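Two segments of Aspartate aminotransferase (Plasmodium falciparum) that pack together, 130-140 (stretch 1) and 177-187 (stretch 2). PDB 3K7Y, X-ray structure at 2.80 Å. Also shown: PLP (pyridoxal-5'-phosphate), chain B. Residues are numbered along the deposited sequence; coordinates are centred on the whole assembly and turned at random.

Stretch 1, residues 130-140: PPYINHVNMIE
Stretch 2, residues 177-187: VILQISCYNPC

A recurring principle of enzyme architecture is that a cofactor site is built where a helix start meets the loop following a strand, and these segments of aspartate aminotransferase illustrate it. In stretch 1 an extended lead-in (Pro 130, -87/157, after a cis peptide; Pro 131, -105/155) reaches Tyr 132, the N-cap residue at -54/120, and a helix runs from Ile 133 to Glu 140. Stretch 2 enters on a strand already under way at Val 177, and farther along it is a loop that includes a second cis peptide, before Pro 186. The register is antiparallel in sense: Tyr 132 CA lies 5.6 Å from Asn 185 CA, whereas His 135 CA and Ile 178 CA are 9.0 Å apart, a gap filled by side chains.

One hydrogen bond links the stretches. Tyr 184, with chi1 t (-158°) and chi2 -72°, donates from OH to Pro 130 O at a very short 2.4 Å, the carbonyl sitting at the ring edge. Proline lacks an amide hydrogen but keeps its acceptor. Close approach alone is insufficient: Tyr 132 N and Asn 185 O, 3.5 Å apart, are poorly angled and do not bond.

Apolar packing occupies both ends. Pro 130 CD meets Cys 187 SG (m rotamer) at 3.5 Å, and Pro 130 CG lies 4.5 Å from Pro 186 CG. Along the helix, His 135 and Ile 139, one turn apart and both m at chi1, point toward the strand; Ile 178 (m, t) receives them, its CG2 3.9 Å from His 135 CD2 and its CD1 3.9 Å from Ile 139 CD1.

Between these ends, both stretches contact pyridoxal phosphate. Tyr 132 (t) places one ring face against the pyridine, CE1 3.8 Å from PLP N1, while Asn 185 (t, chi2 -20°) donates from ND2 to PLP O3 at 2.9 Å. Tyr 132 CD2 and Asn 185 CG are 4.0 Å apart.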

# COMPACT_ATOMS: atom_id res chain seq x y z
N PRO A 130 8.72 -27.23 0.45
CA PRO A 130 8.07 -26.37 1.43
C PRO A 130 7.89 -24.98 0.80
O PRO A 130 8.60 -24.64 -0.16
CB PRO A 130 9.09 -26.33 2.57
CG PRO A 130 10.41 -26.43 1.88
CD PRO A 130 10.19 -27.16 0.57
N PRO A 131 6.94 -24.20 1.33
CA PRO A 131 6.51 -22.96 0.66
C PRO A 131 7.04 -21.72 1.34
O PRO A 131 7.31 -21.76 2.53
CB PRO A 131 5.01 -22.99 0.85
CG PRO A 131 4.79 -23.87 2.12
CD PRO A 131 6.09 -24.50 2.49
N TYR A 132 7.18 -20.63 0.60
CA TYR A 132 7.46 -19.35 1.23
C TYR A 132 6.38 -19.13 2.29
O TYR A 132 5.19 -19.10 1.96
CB TYR A 132 7.44 -18.26 0.18
CG TYR A 132 7.53 -16.87 0.75
CD1 TYR A 132 6.68 -15.87 0.29
CD2 TYR A 132 8.44 -16.55 1.75
CE1 TYR A 132 6.75 -14.60 0.81
CE2 TYR A 132 8.51 -15.28 2.28
CZ TYR A 132 7.66 -14.31 1.80
OH TYR A 132 7.70 -13.04 2.29
N ILE A 133 6.79 -18.99 3.56
CA ILE A 133 5.85 -18.85 4.69
C ILE A 133 4.68 -17.94 4.44
O ILE A 133 3.55 -18.39 4.56
CB ILE A 133 6.51 -18.36 6.00
CG1 ILE A 133 7.87 -17.70 5.70
CG2 ILE A 133 6.58 -19.53 6.99
CD1 ILE A 133 8.49 -16.86 6.84
N ASN A 134 4.93 -16.67 4.09
CA ASN A 134 3.80 -15.76 3.92
C ASN A 134 2.76 -16.27 2.92
O ASN A 134 1.56 -16.20 3.20
CB ASN A 134 4.22 -14.31 3.65
CG ASN A 134 3.50 -13.31 4.57
OD1 ASN A 134 4.00 -12.20 4.85
ND2 ASN A 134 2.33 -13.70 5.05
N HIS A 135 3.18 -16.84 1.79
CA HIS A 135 2.20 -17.47 0.93
C HIS A 135 1.18 -18.24 1.76
O HIS A 135 -0.03 -18.07 1.58
CB HIS A 135 2.85 -18.43 -0.08
CG HIS A 135 3.66 -17.77 -1.15
ND1 HIS A 135 3.69 -16.40 -1.34
CD2 HIS A 135 4.46 -18.29 -2.11
CE1 HIS A 135 4.49 -16.10 -2.35
NE2 HIS A 135 4.97 -17.24 -2.83
N VAL A 136 1.64 -19.09 2.69
CA VAL A 136 0.71 -19.85 3.52
C VAL A 136 -0.27 -18.89 4.18
O VAL A 136 -1.48 -19.05 4.00
CB VAL A 136 1.39 -20.71 4.60
CG1 VAL A 136 0.35 -21.42 5.41
CG2 VAL A 136 2.29 -21.74 3.97
N ASN A 137 0.26 -17.89 4.90
CA ASN A 137 -0.59 -16.95 5.65
C ASN A 137 -1.55 -16.18 4.74
O ASN A 137 -2.73 -16.06 5.02
CB ASN A 137 0.24 -15.96 6.48
CG ASN A 137 -0.63 -15.13 7.46
OD1 ASN A 137 -1.16 -15.66 8.43
ND2 ASN A 137 -0.76 -13.84 7.19
N MET A 138 -1.01 -15.67 3.65
CA MET A 138 -1.79 -14.86 2.73
C MET A 138 -2.92 -15.67 2.07
O MET A 138 -4.04 -15.18 1.94
CB MET A 138 -0.91 -14.25 1.66
CG MET A 138 0.14 -13.31 2.15
SD MET A 138 0.49 -12.32 0.70
CE MET A 138 -0.19 -10.75 1.19
N ILE A 139 -2.61 -16.89 1.63
CA ILE A 139 -3.60 -17.74 1.01
C ILE A 139 -4.69 -18.12 1.99
O ILE A 139 -5.87 -17.89 1.74
CB ILE A 139 -2.98 -19.03 0.44
CG1 ILE A 139 -2.38 -18.76 -0.94
CG2 ILE A 139 -4.04 -20.11 0.30
CD1 ILE A 139 -0.91 -18.65 -0.97
N GLU A 140 -4.26 -18.69 3.12
CA GLU A 140 -5.15 -19.36 4.05
C GLU A 140 -6.08 -18.38 4.71
O GLU A 140 -7.30 -18.55 4.68
CB GLU A 140 -4.34 -20.08 5.11
CG GLU A 140 -3.87 -21.48 4.68
CD GLU A 140 -3.87 -22.43 5.86
OE1 GLU A 140 -3.01 -22.23 6.75
OE2 GLU A 140 -4.76 -23.33 5.91
N VAL A 177 -1.49 -22.83 -9.60
CA VAL A 177 -0.25 -23.21 -8.92
C VAL A 177 0.73 -22.06 -8.84
O VAL A 177 0.93 -21.32 -9.81
CB VAL A 177 0.44 -24.42 -9.61
CG1 VAL A 177 1.70 -24.83 -8.84
CG2 VAL A 177 -0.50 -25.58 -9.71
N ILE A 178 1.35 -21.92 -7.67
CA ILE A 178 2.39 -20.92 -7.43
C ILE A 178 3.78 -21.56 -7.54
O ILE A 178 4.08 -22.54 -6.86
CB ILE A 178 2.22 -20.27 -6.04
CG1 ILE A 178 0.94 -19.44 -6.00
CG2 ILE A 178 3.43 -19.43 -5.68
CD1 ILE A 178 0.30 -19.37 -4.63
N LEU A 179 4.62 -21.00 -8.40
CA LEU A 179 5.94 -21.54 -8.61
C LEU A 179 6.99 -20.48 -8.36
O LEU A 179 6.87 -19.33 -8.85
CB LEU A 179 6.11 -22.10 -10.02
CG LEU A 179 5.37 -23.40 -10.33
CD1 LEU A 179 5.51 -23.77 -11.79
CD2 LEU A 179 5.82 -24.56 -9.44
N GLN A 180 7.99 -20.89 -7.60
CA GLN A 180 9.25 -20.18 -7.49
C GLN A 180 10.24 -21.01 -8.29
O GLN A 180 10.60 -22.12 -7.88
CB GLN A 180 9.72 -20.10 -6.04
CG GLN A 180 8.81 -19.39 -5.10
CD GLN A 180 9.46 -19.22 -3.74
OE1 GLN A 180 8.98 -19.77 -2.74
NE2 GLN A 180 10.55 -18.46 -3.69
N ILE A 181 10.64 -20.47 -9.43
CA ILE A 181 11.46 -21.21 -10.37
C ILE A 181 12.94 -20.98 -10.17
O ILE A 181 13.76 -21.73 -10.70
CB ILE A 181 11.12 -20.81 -11.79
CG1 ILE A 181 11.41 -19.32 -11.99
CG2 ILE A 181 9.67 -21.13 -12.07
CD1 ILE A 181 11.08 -18.84 -13.34
N SER A 182 13.27 -19.94 -9.42
CA SER A 182 14.65 -19.53 -9.23
C SER A 182 14.78 -18.88 -7.87
O SER A 182 13.82 -18.33 -7.36
CB SER A 182 15.07 -18.57 -10.34
OG SER A 182 16.43 -18.18 -10.22
N CYS A 183 15.97 -18.99 -7.27
CA CYS A 183 16.27 -18.43 -5.95
C CYS A 183 15.29 -18.80 -4.84
O CYS A 183 15.04 -18.01 -3.93
CB CYS A 183 16.44 -16.92 -6.04
SG CYS A 183 17.77 -16.50 -7.15
N TYR A 184 14.75 -20.01 -4.93
CA TYR A 184 13.69 -20.49 -4.06
C TYR A 184 13.87 -20.05 -2.61
O TYR A 184 14.96 -20.16 -2.04
CB TYR A 184 13.62 -22.01 -4.12
CG TYR A 184 12.30 -22.58 -3.70
CD1 TYR A 184 11.90 -22.58 -2.36
CD2 TYR A 184 11.43 -23.15 -4.64
CE1 TYR A 184 10.67 -23.13 -1.97
CE2 TYR A 184 10.19 -23.71 -4.26
CZ TYR A 184 9.82 -23.70 -2.93
OH TYR A 184 8.61 -24.24 -2.56
N ASN A 185 12.79 -19.54 -2.04
CA ASN A 185 12.72 -19.16 -0.62
C ASN A 185 11.75 -20.07 0.14
O ASN A 185 10.54 -19.98 -0.08
CB ASN A 185 12.31 -17.70 -0.50
CG ASN A 185 12.26 -17.22 0.94
OD1 ASN A 185 12.17 -18.01 1.88
ND2 ASN A 185 12.30 -15.91 1.12
N PRO A 186 12.26 -20.92 1.05
CA PRO A 186 13.64 -21.06 1.56
C PRO A 186 14.66 -21.96 0.83
O PRO A 186 15.85 -21.71 0.98
CB PRO A 186 13.42 -21.60 2.97
CG PRO A 186 12.19 -22.42 2.85
CD PRO A 186 11.31 -21.75 1.82
N CYS A 187 14.22 -22.98 0.09
CA CYS A 187 15.15 -23.99 -0.51
C CYS A 187 16.43 -23.50 -1.17
O CYS A 187 17.46 -24.13 -1.03
CB CYS A 187 14.41 -24.88 -1.51
SG CYS A 187 13.07 -25.71 -0.72
N1 PLP B . 8.02 -13.70 -2.66
C2 PLP B . 9.17 -14.24 -2.15
C2A PLP B . 9.53 -15.63 -2.52
C3 PLP B . 9.98 -13.48 -1.30
O3 PLP B . 11.14 -14.01 -0.80
C4 PLP B . 9.60 -12.18 -0.97
C4A PLP B . 10.57 -11.36 -0.18
O4A PLP B . 11.38 -10.63 -0.78
C5 PLP B . 8.43 -11.61 -1.51
C6 PLP B . 7.64 -12.40 -2.35
C5A PLP B . 7.92 -10.20 -1.20
O4P PLP B . 8.84 -9.14 -1.35
P PLP B . 8.46 -7.64 -0.88
O1P PLP B . 9.20 -6.61 -1.69
O2P PLP B . 8.91 -7.43 0.54
O3P PLP B . 6.97 -7.46 -1.07